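Local coordinates for endolysin B (Mycobacterium phage D29, PDB 3HC7), which hydrolyses the ester junction between mycolic acids and the arabinogalactan-peptidoglycan wall of mycobacterial hosts, helping the phage to lyse the cell, at residues I39-P43 with K55-L60. Residues are numbered along the deposited sequence.
Sequences IGNYP and KGVAEL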
# COMPACT_ATOMS: atom_id res chain seq x y z
N ILE A 39 -7.88 -9.38 4.86
CA ILE A 39 -7.55 -8.71 6.11
C ILE A 39 -8.64 -7.72 6.54
O ILE A 39 -8.89 -6.72 5.87
CB ILE A 39 -6.19 -7.97 6.01
CG1 ILE A 39 -5.06 -8.97 5.70
CG2 ILE A 39 -5.89 -7.21 7.30
CD1 ILE A 39 -4.96 -10.11 6.66
N GLY A 40 -9.28 -8.00 7.67
CA GLY A 40 -10.30 -7.11 8.22
C GLY A 40 -9.80 -6.32 9.42
O GLY A 40 -8.60 -6.14 9.60
N ASN A 41 -10.73 -5.85 10.25
CA ASN A 41 -10.38 -4.97 11.36
C ASN A 41 -9.56 -3.79 10.86
O ASN A 41 -8.61 -3.36 11.51
CB ASN A 41 -9.57 -5.72 12.42
CG ASN A 41 -10.37 -6.83 13.07
OD1 ASN A 41 -9.84 -7.90 13.36
ND2 ASN A 41 -11.65 -6.57 13.31
N TYR A 42 -9.94 -3.28 9.70
CA TYR A 42 -9.12 -2.34 8.96
C TYR A 42 -10.05 -1.35 8.27
O TYR A 42 -10.74 -1.70 7.32
CB TYR A 42 -8.28 -3.14 7.95
CG TYR A 42 -7.73 -2.34 6.80
CD1 TYR A 42 -6.87 -1.27 7.01
CD2 TYR A 42 -8.04 -2.69 5.49
CE1 TYR A 42 -6.36 -0.54 5.95
CE2 TYR A 42 -7.53 -1.97 4.42
CZ TYR A 42 -6.69 -0.90 4.66
OH TYR A 42 -6.17 -0.19 3.60
N PRO A 43 -10.08 -0.11 8.78
CA PRO A 43 -11.10 0.84 8.32
C PRO A 43 -10.93 1.25 6.86
O PRO A 43 -11.88 1.75 6.27
CB PRO A 43 -10.89 2.06 9.23
CG PRO A 43 -10.07 1.59 10.37
CD PRO A 43 -9.23 0.46 9.83
N LYS A 55 -3.92 -0.29 12.00
CA LYS A 55 -4.86 -1.38 12.28
C LYS A 55 -4.72 -2.52 11.27
O LYS A 55 -4.74 -3.69 11.64
CB LYS A 55 -6.30 -0.87 12.28
CG LYS A 55 -6.57 0.15 13.37
CD LYS A 55 -7.84 0.91 13.10
CE LYS A 55 -8.08 1.95 14.18
NZ LYS A 55 -8.32 1.29 15.49
N GLY A 56 -4.58 -2.16 9.99
CA GLY A 56 -4.39 -3.15 8.95
C GLY A 56 -3.10 -3.92 9.16
O GLY A 56 -3.06 -5.13 8.96
N VAL A 57 -2.04 -3.21 9.55
CA VAL A 57 -0.76 -3.85 9.82
C VAL A 57 -0.89 -4.86 10.95
O VAL A 57 -0.44 -5.99 10.84
CB VAL A 57 0.36 -2.83 10.14
CG1 VAL A 57 1.56 -3.50 10.84
CG2 VAL A 57 0.82 -2.14 8.86
N ALA A 58 -1.51 -4.45 12.05
CA ALA A 58 -1.68 -5.34 13.19
C ALA A 58 -2.45 -6.59 12.78
O ALA A 58 -2.09 -7.70 13.16
CB ALA A 58 -2.37 -4.63 14.33
N GLU A 59 -3.51 -6.42 11.99
CA GLU A 59 -4.31 -7.57 11.59
C GLU A 59 -3.56 -8.49 10.62
O GLU A 59 -3.70 -9.71 10.68
CB GLU A 59 -5.64 -7.14 10.98
CG GLU A 59 -6.51 -8.32 10.56
CD GLU A 59 -7.09 -9.09 11.74
OE1 GLU A 59 -7.09 -8.57 12.87
OE2 GLU A 59 -7.57 -10.23 11.53
N LEU A 60 -2.77 -7.91 9.72
CA LEU A 60 -2.04 -8.71 8.76
C LEU A 60 -0.97 -9.56 9.45
O LEU A 60 -0.73 -10.71 9.09
CB LEU A 60 -1.41 -7.83 7.67
CG LEU A 60 -0.54 -8.63 6.69
CD1 LEU A 60 -1.35 -9.77 6.08
CD2 LEU A 60 0.04 -7.73 5.61
O HOH W 1 -6.36 -4.24 13.83
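In this cutinase-like alpha/beta-hydrolase fold, outermost strand 35-38 of the parallel sheet runs into a loop that turns back over helix 50-70, so the loop residues 39-43 and the helical residues 55-60 belong to the beta-alpha-beta crossover from strand 35-38 through helix 50-70 to strand 76-81. The two pieces bury 394 Å² between them, without a clear direct hydrogen bond. Ile39, whose backbone still pairs with Thr8 of strand 5-9, directs its CA-to-CB bond toward the helix: Ile39 CD1 lies 3.7 Å from Leu60 CD1, and Ile39 CG2 lies 3.5 Å from Glu59 CG. Leu60 in turn reaches Phe7 and Val91, tying this apolar contact to the sheet and to helix 83-96. At Gly40 the carbonyl O sits 3.2 Å from Glu59 CG, so the methylene part of the glutamate packs on the loop backbone. Asn41 has positive phi and psi (53/40), a left-handed conformation where the chain turns. Asn41 O lies 3.5 Å from Lys55 CB. Tyr42 then comes closest to the helix backbone, with its CA 4.8 Å from Gly56 CA and its CD1 3.7 Å from that same CA; an ideal CB on Gly56 would fall 2.8 Å from CD1, a clash. Tyr42 OH is hydrogen-bonded to His10 O, and the Tyr42 side chain touches Gln83 and lies about 6 Å from that of the active-site Ser82, placing this packing beside the catalytic centre. Pro43 CD touches Lys55 CD at 3.6 Å, against the aliphatic part of the lysine, whose end leads away. One water also bridges the pieces, donating to Lys55 O at 2.8 Å and, weakly, to Asn41 O at 3.3 Å.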